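Local coordinates for type IV secretion system protein DotB (Yersinia pseudotuberculosis IP 31758, PDB 6GEF) that probably hydrolyses ATP as the hexameric AAA+ motor ATPase of a type IVb secretion system, at residues I56-G61 against I148-I153; T44-L49 against Y112-P117; V180-K185 against M324-V329; L155-L160 against D224-A229; R266-I271 against S302-S307. One frame throughout, in Å; residues are numbered along the deposited sequence.

Contact 1: I56-G61 against I148-I153; sequences IIIKQG and IVMRSI
Strands 56-59 and 148-153 run antiparallel, with N-to-C directions 169° apart and axes approaching to 4.8 Å. Ile-56 with Met-150 and Ile-58 with Ile-148 are hydrogen-bonded pairs; between them Ile-57 and Val-149 form a non-hydrogen-bonded pair, their CA atoms 4.7 Å apart. In the first pair Ile-56 N donates to Met-150 O and Met-150 N to Ile-56 O, each over 2.9 Å, and the second pair exchanges bonds in the same way. All four donors lie in the plane of the carbonyl they meet, the evidence for a regular pairing. Ile-57 CA adds a CA-H...O contact of 3.4 Å to Ile-148 O.

Ile-56, Ile-58, Ile-148 and Met-150 share one face. Ile-56 and Met-150 lie side by side and point the same way. With CG1 of Ile-56 anti to its backbone N (chi1 163°), CG2 takes the crowded position and abuts Met-150. The thioether bends at its last torsion (chi3 -68°), bringing Met-150 CE to 3.6 Å from Ile-56 CD1. Ile-58 and Ile-148 instead cross obliquely, Ile-58 CD1 meeting Ile-148 CG2 at 4.1 Å. On the reverse face Ile-57 CG2 and Val-149 CG2 are 4.4 Å apart, a slightly wider meeting.

The pair lies inside the antiparallel sheet, between strands 65-68 and 128-140. Helix 82-93 packs Ile-88 on Ile-58 and Ile-148, while helix 38-50 brings Phe-48 to Ile-56 and Phe-41 to Met-150. The Ile-57/Val-149 face meets His-211 and Thr-256 of a second subunit.

Contact 2: T44-L49 against Y112-P117; sequences TVLEFL and YEVFHP
Apolar packing dominates where helix 44-49 crosses strand 112-115 at -74°, with axes 9.1 Å apart at their closest. Val-45 and Val-114 reach toward each other tip to tip, the CG2 methyl of Val-45 directed at the isopropyl group of Val-114. Leu-46 carries the rest. Its side chain slides past Val-114 in the opposite direction, bringing Leu-46 CG to 3.8 Å from Val-114 CG2, and its two methyls then divide the work. CD1 of Leu-46 meets CD of Pro-117 end on at 3.9 Å, whereas CD2 of Leu-46 rests 3.9 Å from CA of His-116.

The closest approach of carbon to a polar atom is Leu-46 CD1 to Phe-115 O, 3.6 Å.

The backbone hydrogen bonds serve the helix and the sheet separately, none joining the two segments: Leu-49 N donates to Val-45 O over 2.9 Å within the helix, and Val-114 and His-116 pair with Phe-129 and Gln-127.

Having no polar bond to fix a register, the helix is held on the outermost strand of the antiparallel sheet by the shape of its branched side chains, an apolar packing that is buried at the valines and reaches solvent near Pro-117.

Contact 3: V180-K185 against M324-V329; sequences VMVAGK and MAQTLV
Strands 180-183 and 324-329 run parallel, their short axes inclined by -23° and 4.1 Å apart at closest approach. Val-182 pairs with Met-324 and Ala-183 with Ala-325, the alanine CA atoms being 4.1 Å apart. Three backbone bonds stitch the edges together: Met-324 N to Met-181 O at 2.7 Å, Ala-183 N to Met-324 O, whose modelled length is too short to be taken literally, and Gln-326 N to Ala-183 O at 3.0 Å. The first donor lies in its carbonyl plane; the last stands 40° above that of Ala-183, as the first chain turns out of the strand.

Val-182 and Met-324 lie side by side on one face, Val-182 CG1 meeting Met-324 CB at 4.1 Å, while the methionine, bent at its last torsion (chi3 -92°), leads its end away. On the other face Ala-183 CB and Ala-325 CB touch at 4.1 Å. Back on the Val-182 and Met-324 side, Gln-326 sets its CG 3.5 Å from Ala-183 O, and its OE1 bonds Thr-193 OG1 on helix 187-203. Gly-184 has backbone angles that leave no room for a CB, which would also strike Gln-326 O; the residue fits the opening glycine of a Walker A P-loop.

Strand 179-183 lies between strands 284-288 and 320-330 in the mixed sheet of the RecA-like ATPase core. Met-173 packs on Val-182 and Met-324, Val-296 of helix 293-302 on Ala-183, and strand 336-344 lines the far side of 320-330.

Contact 4: L155-L160 against D224-A229; sequences LDPLPL and DNIKSA
Asn-225 brings the nitrogen end of its amide against the carboxylate of Asp-156, the two side chains crossing at about a right angle and their planes standing 88° apart. ND2 of Asn-225 straddles both oxygens: it lies 3.3 Å from Asp-156 OD2, with 160° at the hydrogen, and 3.5 Å from Asp-156 OD1, with 140°. Both bonds are weak by length, and the second is also bent, so OD2 is nearer and better aligned in the model, though neither bond is strong. The carbon next to the amide follows, Asn-225 CB approaching Asp-156 OD2 to 3.7 Å. Because CG of Asn-225 is anti to its own carbonyl carbon, the amide is turned beside the backbone N, where it also meets Leu-155: CD2 of that leucine comes to 3.5 Å from Asn-225 ND2, crossing it nearly perpendicularly.

Beside this polar pair the packing is apolar and loose. Ile-226 CD1 sits 4.4 Å from Pro-157 CD, and Pro-157 is further packed by Phe-221 and Tyr-223. The two segments bury just 177 Å² together, in keeping with a contact at the surface. Nearby, Asp-224 makes a weak bond to Gln-141 N of the third subunit, and His-19 of that subunit packs on Lys-227.

Residues 155-160 lead from strand 143-153 of the antiparallel sheet to helix 160-163, which Pro-159 precedes at the N-cap, and on to the mixed sheet. Such a linker between an N-terminal domain and a RecA-like ATPase domain is characteristic of GSP E family secretion ATPases; here it rests lightly on a loop of the ATPase core.

Contact 5: R266-I271 against S302-S307; sequences RDKQSI and SRFDES
Asp-267 O is gripped twice: Ser-270 OG donates to it at 2.6 Å, on a carbonyl lone pair, and Ile-271 N at 3.2 Å closes the first helical turn. Ser-270 OG in turn accepts from Arg-266 N at 2.8 Å. At the N-cap, Asp-267 OD1 receives Ser-270 N at 2.6 Å, met nearly along its C-O axis, so helix 268-280 starts from a capped end.

Arg-303 folds against this end, bent at chi2 and chi3. Its NH1 gives Arg-266 O a weak bond of 3.4 Å, and its NH2 donates to Ser-302 OG at 3.0 Å in the guanidinium plane. NH2 also forms a salt bridge with Asp-315 of the second subunit.

Hydrocarbon fills the rest. The Lys-268 chain, extended from CB to CE and bent only at its last torsion, crosses Phe-304 at about a right angle, Lys-268 CE lying 3.6 Å from Phe-304 CD1. Ile-271 CG2 meets the ring at its edge, 3.8 Å from Phe-304 CZ, and Ile-271 crosses Arg-303 at about a right angle, CD1 against CB.

Two arginines thus have separate acids, Glu-264 for Arg-266 and Asp-315 of the neighbour for Arg-303, which probably offsets their repulsion; Arg-303 links the helix start to that subunit, on the helix side through one weak polar bond and carbon packing.

Contacts 1 and 2 form one continuous core on the N-terminal sheet: their centres are 13 Å apart, and Met-150 CE of contact 1 meets Val-45 CG1 of contact 2 at 3.8 Å. Contact 4 takes up the chain just beyond contact 1, carrying it to the ATPase core, although their centres are 28 Å apart. Contact 3 lies deep in that core and holds Gly-184 of the probable Walker A loop; contact 5 is nested within the loop it closes, about 7 Å away between nearest atoms. Contacts 2 and 5 stand on opposite sides of the chain's centre, their centres 44 Å apart. Contacts 1, 3 and 5 touch the second subunit, whereas contact 4 meets the third.

Contact 1: I56-G61 against I148-I153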
# COMPACT_ATOMS: atom_id res chain seq x y z
N ILE A 56 11.76 26.26 33.31
CA ILE A 56 12.57 27.42 33.03
C ILE A 56 12.72 27.54 31.51
O ILE A 56 12.97 26.55 30.82
CB ILE A 56 13.96 27.34 33.70
CG1 ILE A 56 14.91 28.37 33.05
CG2 ILE A 56 14.54 25.99 33.63
CD1 ILE A 56 16.32 28.34 33.59
N ILE A 57 12.53 28.75 31.01
CA ILE A 57 12.54 29.04 29.60
C ILE A 57 13.65 30.02 29.31
O ILE A 57 13.66 31.12 29.88
CB ILE A 57 11.16 29.61 29.12
CG1 ILE A 57 10.04 28.73 29.64
CG2 ILE A 57 11.12 29.67 27.61
CD1 ILE A 57 8.68 29.15 29.14
N ILE A 58 14.55 29.66 28.42
CA ILE A 58 15.59 30.55 27.91
C ILE A 58 15.30 30.80 26.44
O ILE A 58 15.36 29.88 25.63
CB ILE A 58 16.99 29.95 28.10
CG1 ILE A 58 17.21 29.49 29.54
CG2 ILE A 58 18.05 30.94 27.69
CD1 ILE A 58 16.53 28.19 29.91
N LYS A 59 14.97 32.04 26.12
CA LYS A 59 14.79 32.46 24.72
C LYS A 59 15.44 33.81 24.53
O LYS A 59 15.45 34.65 25.44
CB LYS A 59 13.31 32.53 24.35
CG LYS A 59 13.07 32.64 22.87
CD LYS A 59 11.57 32.89 22.59
CE LYS A 59 11.22 34.37 22.67
NZ LYS A 59 10.27 34.74 21.57
N GLN A 60 15.97 34.03 23.33
CA GLN A 60 16.47 35.34 22.94
C GLN A 60 15.37 36.43 23.11
O GLN A 60 14.17 36.11 23.02
CB GLN A 60 16.92 35.33 21.50
CG GLN A 60 17.87 36.45 21.13
CD GLN A 60 17.17 37.80 20.90
OE1 GLN A 60 15.94 37.90 20.82
NE2 GLN A 60 17.95 38.83 20.83
N GLY A 61 15.79 37.61 23.45
CA GLY A 61 14.89 38.74 23.52
C GLY A 61 14.06 38.83 24.76
O GLY A 61 13.39 39.86 24.97
N ILE A 148 15.15 27.16 24.64
CA ILE A 148 15.44 26.09 25.59
C ILE A 148 14.32 26.07 26.63
O ILE A 148 13.95 27.12 27.18
CB ILE A 148 16.80 26.27 26.28
CG1 ILE A 148 17.92 26.32 25.24
CG2 ILE A 148 17.05 25.16 27.27
CD1 ILE A 148 18.96 27.41 25.51
N VAL A 149 13.79 24.87 26.90
CA VAL A 149 12.86 24.64 27.98
C VAL A 149 13.37 23.52 28.85
O VAL A 149 13.67 22.44 28.36
CB VAL A 149 11.45 24.30 27.43
CG1 VAL A 149 10.47 24.08 28.57
CG2 VAL A 149 10.93 25.44 26.55
N MET A 150 13.49 23.79 30.14
CA MET A 150 13.96 22.81 31.12
C MET A 150 12.84 22.54 32.11
O MET A 150 12.28 23.47 32.69
CB MET A 150 15.19 23.32 31.88
CG MET A 150 16.24 23.95 30.97
SD MET A 150 17.90 23.87 31.75
CE MET A 150 17.63 24.98 33.08
N ARG A 151 12.52 21.25 32.31
CA ARG A 151 11.43 20.84 33.17
C ARG A 151 12.01 20.06 34.33
O ARG A 151 12.54 18.94 34.14
CB ARG A 151 10.41 19.97 32.38
CG ARG A 151 9.60 20.78 31.37
CD ARG A 151 9.17 19.97 30.16
NE ARG A 151 10.31 19.42 29.43
CZ ARG A 151 10.33 18.22 28.84
NH1 ARG A 151 9.25 17.40 28.91
NH2 ARG A 151 11.42 17.85 28.17
N SER A 152 11.91 20.60 35.53
CA SER A 152 12.39 19.90 36.73
C SER A 152 11.86 18.47 36.77
O SER A 152 10.71 18.23 36.52
CB SER A 152 11.97 20.65 37.99
OG SER A 152 10.63 20.37 38.30
N ILE A 153 12.75 17.53 37.07
CA ILE A 153 12.39 16.13 37.27
C ILE A 153 12.30 15.87 38.79
O ILE A 153 13.25 16.16 39.52
CB ILE A 153 13.44 15.20 36.67
CG1 ILE A 153 13.85 15.67 35.27
CG2 ILE A 153 12.90 13.76 36.63
CD1 ILE A 153 14.76 14.71 34.54

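Contact 2: T44-L49 against Y112-P117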
# COMPACT_ATOMS: atom_id res chain seq x y z
N THR A 44 21.70 30.38 38.08
CA THR A 44 20.36 30.84 37.70
C THR A 44 19.35 29.74 37.92
O THR A 44 18.25 30.00 38.42
CB THR A 44 20.37 31.34 36.26
OG1 THR A 44 21.43 32.28 36.08
CG2 THR A 44 19.04 31.99 35.91
N VAL A 45 19.65 28.52 37.51
CA VAL A 45 18.72 27.42 37.67
C VAL A 45 18.59 27.07 39.13
O VAL A 45 17.53 26.56 39.58
CB VAL A 45 19.08 26.22 36.77
CG1 VAL A 45 19.92 26.68 35.60
CG2 VAL A 45 19.77 25.15 37.57
N LEU A 46 19.64 27.20 39.93
CA LEU A 46 19.55 27.00 41.38
C LEU A 46 18.74 28.12 42.04
O LEU A 46 18.00 27.86 42.98
CB LEU A 46 20.93 26.87 41.99
CG LEU A 46 21.60 25.50 41.89
CD1 LEU A 46 23.12 25.67 42.15
CD2 LEU A 46 20.95 24.54 42.89
N GLU A 47 18.89 29.34 41.58
CA GLU A 47 18.05 30.43 42.04
C GLU A 47 16.58 30.15 41.76
O GLU A 47 15.73 30.32 42.63
CB GLU A 47 18.52 31.76 41.42
CG GLU A 47 17.52 32.91 41.58
CD GLU A 47 17.18 33.18 43.01
OE1 GLU A 47 16.48 34.18 43.26
OE2 GLU A 47 17.59 32.42 43.91
N PHE A 48 16.25 29.81 40.53
CA PHE A 48 14.89 29.39 40.21
C PHE A 48 14.48 28.20 41.05
O PHE A 48 13.29 28.07 41.39
CB PHE A 48 14.75 29.08 38.70
CG PHE A 48 14.55 30.30 37.86
CD1 PHE A 48 13.63 31.27 38.23
CD2 PHE A 48 15.25 30.48 36.69
CE1 PHE A 48 13.42 32.40 37.43
CE2 PHE A 48 15.03 31.60 35.90
CZ PHE A 48 14.12 32.56 36.28
N LEU A 49 15.39 27.30 41.37
CA LEU A 49 15.04 26.10 42.13
C LEU A 49 14.71 26.42 43.56
O LEU A 49 13.85 25.79 44.17
CB LEU A 49 16.16 25.06 42.03
CG LEU A 49 15.78 23.62 42.35
CD1 LEU A 49 17.00 22.73 42.11
CD2 LEU A 49 15.27 23.51 43.75
N TYR A 112 19.72 17.67 32.12
CA TYR A 112 20.69 18.63 32.62
C TYR A 112 20.59 18.66 34.14
O TYR A 112 19.53 19.02 34.67
CB TYR A 112 20.43 20.02 32.03
CG TYR A 112 21.39 21.09 32.51
CD1 TYR A 112 22.65 21.22 31.95
CD2 TYR A 112 21.04 21.94 33.55
CE1 TYR A 112 23.52 22.20 32.38
CE2 TYR A 112 21.89 22.92 33.99
CZ TYR A 112 23.15 23.04 33.42
OH TYR A 112 24.03 24.02 33.84
N GLU A 113 21.70 18.36 34.82
CA GLU A 113 21.69 18.19 36.27
C GLU A 113 22.45 19.32 36.92
O GLU A 113 23.50 19.75 36.41
CB GLU A 113 22.33 16.85 36.65
CG GLU A 113 22.08 15.70 35.70
CD GLU A 113 20.66 15.10 35.82
OE1 GLU A 113 20.25 14.32 34.96
OE2 GLU A 113 19.98 15.44 36.79
N VAL A 114 21.92 19.82 38.03
CA VAL A 114 22.58 20.88 38.81
C VAL A 114 22.52 20.47 40.28
O VAL A 114 21.50 19.96 40.75
CB VAL A 114 21.88 22.26 38.58
CG1 VAL A 114 21.29 22.36 37.20
CG2 VAL A 114 20.81 22.51 39.60
N PHE A 115 23.58 20.80 40.99
CA PHE A 115 23.81 20.23 42.34
C PHE A 115 23.69 21.34 43.35
O PHE A 115 24.33 22.40 43.22
CB PHE A 115 25.20 19.57 42.45
CG PHE A 115 25.46 18.51 41.41
CD1 PHE A 115 25.84 18.88 40.11
CD2 PHE A 115 25.26 17.17 41.71
CE1 PHE A 115 26.02 17.91 39.13
CE2 PHE A 115 25.47 16.20 40.74
CZ PHE A 115 25.84 16.57 39.44
N HIS A 116 22.86 21.14 44.36
CA HIS A 116 22.68 22.14 45.42
C HIS A 116 24.01 22.37 46.15
O HIS A 116 24.67 21.42 46.53
CB HIS A 116 21.64 21.67 46.42
CG HIS A 116 20.91 22.77 47.13
ND1 HIS A 116 21.53 23.87 47.70
CD2 HIS A 116 19.59 22.94 47.34
CE1 HIS A 116 20.61 24.66 48.22
NE2 HIS A 116 19.43 24.13 48.00
N PRO A 117 24.46 23.63 46.25
CA PRO A 117 25.81 23.87 46.77
C PRO A 117 25.93 23.50 48.25
O PRO A 117 26.87 22.80 48.65
CB PRO A 117 26.02 25.37 46.54
CG PRO A 117 24.64 25.94 46.51
CD PRO A 117 23.76 24.88 45.90

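Contact 3: V180-K185 against M324-V329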
# COMPACT_ATOMS: atom_id res chain seq x y z
N VAL A 180 -8.07 1.48 39.11
CA VAL A 180 -8.12 2.79 39.73
C VAL A 180 -7.66 3.82 38.69
O VAL A 180 -6.58 3.69 38.12
CB VAL A 180 -7.22 2.84 40.97
CG1 VAL A 180 -7.31 4.20 41.66
CG2 VAL A 180 -7.59 1.72 41.94
N MET A 181 -8.49 4.83 38.48
CA MET A 181 -8.24 5.86 37.48
C MET A 181 -8.19 7.21 38.20
O MET A 181 -9.10 7.54 38.98
CB MET A 181 -9.33 5.88 36.42
CG MET A 181 -9.48 4.55 35.69
SD MET A 181 -11.12 4.25 34.96
CE MET A 181 -11.21 5.54 33.79
N VAL A 182 -7.16 8.00 37.91
CA VAL A 182 -7.10 9.40 38.26
C VAL A 182 -7.16 10.19 36.95
O VAL A 182 -6.36 10.00 36.06
CB VAL A 182 -5.85 9.77 39.08
CG1 VAL A 182 -5.64 8.74 40.19
CG2 VAL A 182 -4.65 9.85 38.21
N ALA A 183 -8.12 11.11 36.85
CA ALA A 183 -8.37 11.89 35.68
C ALA A 183 -7.89 13.33 35.88
O ALA A 183 -7.57 13.76 36.98
CB ALA A 183 -9.85 11.89 35.33
N GLY A 184 -7.81 14.05 34.76
CA GLY A 184 -7.44 15.44 34.78
C GLY A 184 -6.93 15.90 33.45
O GLY A 184 -6.50 15.11 32.62
N LYS A 185 -6.97 17.22 33.25
CA LYS A 185 -6.32 17.85 32.10
C LYS A 185 -4.83 17.95 32.27
O LYS A 185 -4.08 17.70 31.32
CB LYS A 185 -6.95 19.20 31.82
CG LYS A 185 -6.39 20.32 32.68
CD LYS A 185 -7.21 21.61 32.62
CE LYS A 185 -6.34 22.84 32.84
NZ LYS A 185 -7.06 24.09 32.43
N MET A 324 -10.77 9.12 40.34
CA MET A 324 -10.40 10.45 40.80
C MET A 324 -10.14 11.34 39.59
O MET A 324 -9.30 11.05 38.76
CB MET A 324 -9.14 10.37 41.65
CG MET A 324 -8.83 11.65 42.43
SD MET A 324 -7.45 11.47 43.56
CE MET A 324 -8.30 10.99 45.05
N ALA A 325 -10.91 12.41 39.48
CA ALA A 325 -10.48 13.62 38.77
C ALA A 325 -9.85 14.61 39.74
O ALA A 325 -10.31 14.77 40.86
CB ALA A 325 -11.66 14.28 38.06
N GLN A 326 -8.78 15.25 39.29
CA GLN A 326 -8.11 16.30 40.05
C GLN A 326 -7.73 17.44 39.17
O GLN A 326 -7.38 17.24 38.01
CB GLN A 326 -6.86 15.77 40.75
CG GLN A 326 -5.92 15.01 39.81
CD GLN A 326 -4.86 14.25 40.57
OE1 GLN A 326 -4.99 14.01 41.77
NE2 GLN A 326 -3.83 13.85 39.87
N THR A 327 -7.89 18.66 39.68
CA THR A 327 -7.47 19.87 38.97
C THR A 327 -6.71 20.76 39.94
O THR A 327 -6.86 20.67 41.15
CB THR A 327 -8.70 20.60 38.40
OG1 THR A 327 -8.29 21.63 37.50
CG2 THR A 327 -9.51 21.27 39.49
N LEU A 328 -5.93 21.66 39.37
CA LEU A 328 -5.11 22.60 40.14
C LEU A 328 -5.78 23.95 40.22
O LEU A 328 -6.16 24.51 39.20
CB LEU A 328 -3.71 22.74 39.51
CG LEU A 328 -2.71 21.62 39.78
CD1 LEU A 328 -1.34 22.04 39.31
CD2 LEU A 328 -2.77 21.22 41.25
N VAL A 329 -5.97 24.44 41.43
CA VAL A 329 -6.61 25.74 41.67
C VAL A 329 -5.64 26.62 42.48
O VAL A 329 -4.61 26.17 43.00
CB VAL A 329 -7.95 25.57 42.40
CG1 VAL A 329 -8.92 24.77 41.53
CG2 VAL A 329 -7.78 24.94 43.74

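Contact 4: L155-L160 against D224-A229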
# COMPACT_ATOMS: atom_id res chain seq x y z
N LEU A 155 12.52 13.59 42.05
CA LEU A 155 13.21 12.35 42.40
C LEU A 155 12.26 11.34 43.09
O LEU A 155 12.01 10.26 42.57
CB LEU A 155 14.43 12.63 43.30
CG LEU A 155 15.52 11.58 43.29
CD1 LEU A 155 16.71 12.06 44.13
CD2 LEU A 155 14.98 10.29 43.86
N ASP A 156 11.73 11.74 44.25
CA ASP A 156 11.12 10.80 45.17
C ASP A 156 9.64 11.12 45.31
O ASP A 156 9.29 12.27 45.52
CB ASP A 156 11.80 10.88 46.55
CG ASP A 156 12.90 9.89 46.72
OD1 ASP A 156 12.95 8.89 45.93
OD2 ASP A 156 13.74 10.10 47.64
N PRO A 157 8.76 10.12 45.21
CA PRO A 157 7.34 10.37 45.46
C PRO A 157 7.12 11.09 46.78
O PRO A 157 7.83 10.86 47.75
CB PRO A 157 6.73 8.97 45.47
CG PRO A 157 7.65 8.16 44.63
CD PRO A 157 9.02 8.71 44.85
N LEU A 158 6.14 11.99 46.81
CA LEU A 158 5.85 12.75 48.00
C LEU A 158 4.92 11.97 48.91
O LEU A 158 4.03 11.28 48.44
CB LEU A 158 5.20 14.10 47.64
CG LEU A 158 6.16 15.20 47.18
CD1 LEU A 158 6.71 14.92 45.81
CD2 LEU A 158 5.42 16.53 47.19
N PRO A 159 5.11 12.08 50.23
CA PRO A 159 4.10 11.55 51.17
C PRO A 159 2.70 12.03 50.86
O PRO A 159 2.52 13.04 50.17
CB PRO A 159 4.59 12.06 52.52
CG PRO A 159 6.05 12.27 52.35
CD PRO A 159 6.24 12.71 50.94
N LEU A 160 1.71 11.32 51.34
CA LEU A 160 0.31 11.66 51.04
C LEU A 160 -0.05 13.01 51.64
O LEU A 160 -0.73 13.81 50.99
CB LEU A 160 -0.63 10.56 51.55
CG LEU A 160 -0.34 9.14 51.09
CD1 LEU A 160 -1.46 8.21 51.43
CD2 LEU A 160 0.02 9.07 49.61
N ASP A 224 13.78 4.26 43.90
CA ASP A 224 15.06 3.69 44.31
C ASP A 224 15.25 3.85 45.81
O ASP A 224 15.80 2.93 46.46
CB ASP A 224 16.20 4.33 43.56
CG ASP A 224 15.98 4.21 42.00
OD1 ASP A 224 15.06 3.51 41.58
OD2 ASP A 224 16.70 4.75 41.16
N ASN A 225 14.75 4.94 46.39
CA ASN A 225 14.98 5.24 47.80
C ASN A 225 13.83 4.81 48.70
O ASN A 225 13.83 5.13 49.89
CB ASN A 225 15.28 6.73 47.99
CG ASN A 225 16.45 7.19 47.14
OD1 ASN A 225 17.45 6.48 47.05
ND2 ASN A 225 16.34 8.37 46.50
N ILE A 226 12.84 4.10 48.16
CA ILE A 226 11.69 3.67 48.93
C ILE A 226 11.95 2.24 49.40
O ILE A 226 12.10 1.31 48.61
CB ILE A 226 10.40 3.72 48.10
CG1 ILE A 226 10.29 5.05 47.34
CG2 ILE A 226 9.17 3.49 48.98
CD1 ILE A 226 10.29 6.27 48.24
N LYS A 227 12.04 2.06 50.72
CA LYS A 227 12.12 0.76 51.34
C LYS A 227 10.72 0.16 51.48
O LYS A 227 9.80 0.82 51.97
CB LYS A 227 12.74 0.91 52.72
CG LYS A 227 13.39 2.26 53.05
CD LYS A 227 13.99 2.17 54.44
CE LYS A 227 14.41 3.55 54.97
NZ LYS A 227 15.03 3.40 56.31
N SER A 228 10.56 -1.07 51.02
CA SER A 228 9.34 -1.82 51.18
C SER A 228 9.64 -3.16 51.84
O SER A 228 10.72 -3.72 51.66
CB SER A 228 8.62 -2.07 49.83
OG SER A 228 7.42 -2.78 49.99
N ALA A 229 8.65 -3.67 52.58
CA ALA A 229 8.80 -4.95 53.25
C ALA A 229 8.38 -6.13 52.39
O ALA A 229 8.71 -7.27 52.74
CB ALA A 229 8.01 -4.95 54.57

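Contact 5: R266-I271 against S302-S307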
# COMPACT_ATOMS: atom_id res chain seq x y z
N ARG A 266 -6.72 5.84 26.50
CA ARG A 266 -7.02 6.82 25.46
C ARG A 266 -7.83 6.21 24.31
O ARG A 266 -8.96 6.63 24.09
CB ARG A 266 -5.74 7.48 24.95
CG ARG A 266 -4.54 6.54 24.90
CD ARG A 266 -3.65 6.83 23.69
NE ARG A 266 -3.22 8.25 23.65
CZ ARG A 266 -3.99 9.25 23.20
NH1 ARG A 266 -5.27 9.00 22.77
NH2 ARG A 266 -3.51 10.48 23.22
N ASP A 267 -7.25 5.24 23.59
CA ASP A 267 -7.97 4.59 22.52
C ASP A 267 -8.62 3.29 23.02
O ASP A 267 -8.42 2.87 24.14
CB ASP A 267 -7.00 4.29 21.35
CG ASP A 267 -5.95 3.31 21.70
OD1 ASP A 267 -6.05 2.63 22.74
OD2 ASP A 267 -5.04 3.19 20.84
N LYS A 268 -9.37 2.67 22.12
CA LYS A 268 -10.12 1.47 22.48
C LYS A 268 -9.17 0.36 22.92
O LYS A 268 -9.50 -0.41 23.83
CB LYS A 268 -11.01 1.03 21.31
CG LYS A 268 -11.89 -0.14 21.64
CD LYS A 268 -12.59 -0.67 20.39
CE LYS A 268 -13.12 -2.10 20.61
NZ LYS A 268 -13.04 -2.91 19.36
N GLN A 269 -8.03 0.23 22.27
CA GLN A 269 -7.11 -0.86 22.58
C GLN A 269 -6.51 -0.67 23.98
O GLN A 269 -6.26 -1.65 24.69
CB GLN A 269 -6.02 -0.99 21.52
CG GLN A 269 -4.87 -1.89 21.95
CD GLN A 269 -3.87 -2.20 20.89
OE1 GLN A 269 -3.66 -3.36 20.62
NE2 GLN A 269 -3.25 -1.19 20.31
N SER A 270 -6.19 0.55 24.36
CA SER A 270 -5.70 0.81 25.71
C SER A 270 -6.73 0.42 26.76
O SER A 270 -6.42 -0.24 27.76
CB SER A 270 -5.30 2.27 25.86
OG SER A 270 -6.40 3.12 25.72
N ILE A 271 -7.98 0.84 26.57
CA ILE A 271 -9.04 0.50 27.52
C ILE A 271 -9.23 -1.01 27.59
O ILE A 271 -9.33 -1.58 28.69
CB ILE A 271 -10.36 1.20 27.14
CG1 ILE A 271 -10.13 2.72 26.98
CG2 ILE A 271 -11.44 0.93 28.15
CD1 ILE A 271 -11.25 3.42 26.26
N SER A 302 -17.04 6.36 24.85
CA SER A 302 -17.10 6.85 23.48
C SER A 302 -16.24 6.01 22.53
O SER A 302 -16.56 5.87 21.36
CB SER A 302 -16.71 8.32 23.42
OG SER A 302 -15.33 8.49 23.75
N ARG A 303 -15.15 5.45 23.06
CA ARG A 303 -14.18 4.78 22.21
C ARG A 303 -14.72 3.51 21.57
O ARG A 303 -14.10 2.98 20.65
CB ARG A 303 -12.88 4.50 22.99
CG ARG A 303 -11.85 5.62 22.83
CD ARG A 303 -11.98 6.64 23.93
NE ARG A 303 -12.74 7.81 23.49
CZ ARG A 303 -12.21 8.85 22.83
NH1 ARG A 303 -10.94 8.87 22.49
NH2 ARG A 303 -12.98 9.85 22.49
N PHE A 304 -15.82 3.00 22.07
CA PHE A 304 -16.41 1.75 21.57
C PHE A 304 -17.60 2.07 20.67
O PHE A 304 -18.37 2.95 20.93
CB PHE A 304 -16.87 0.87 22.73
CG PHE A 304 -15.75 0.45 23.65
CD1 PHE A 304 -14.97 -0.65 23.38
CD2 PHE A 304 -15.48 1.19 24.79
CE1 PHE A 304 -13.96 -1.03 24.24
CE2 PHE A 304 -14.46 0.82 25.64
CZ PHE A 304 -13.70 -0.29 25.37
N ASP A 305 -17.72 1.34 19.58
CA ASP A 305 -18.90 1.42 18.73
C ASP A 305 -20.13 0.89 19.46
O ASP A 305 -20.03 0.15 20.43
CB ASP A 305 -18.68 0.63 17.44
CG ASP A 305 -19.64 1.02 16.35
OD1 ASP A 305 -20.72 1.61 16.65
OD2 ASP A 305 -19.33 0.69 15.18
N GLU A 306 -21.30 1.30 18.99
CA GLU A 306 -22.56 0.91 19.63
C GLU A 306 -22.72 -0.60 19.74
O GLU A 306 -23.12 -1.10 20.81
CB GLU A 306 -23.75 1.51 18.92
CG GLU A 306 -23.85 3.02 18.94
CD GLU A 306 -24.99 3.55 18.08
OE1 GLU A 306 -25.99 2.82 17.72
OE2 GLU A 306 -24.86 4.78 17.74
N SER A 307 -22.35 -1.32 18.69
CA SER A 307 -22.43 -2.79 18.72
C SER A 307 -21.68 -3.37 19.93
O SER A 307 -22.20 -4.17 20.68
CB SER A 307 -21.89 -3.39 17.43
OG SER A 307 -20.55 -2.99 17.22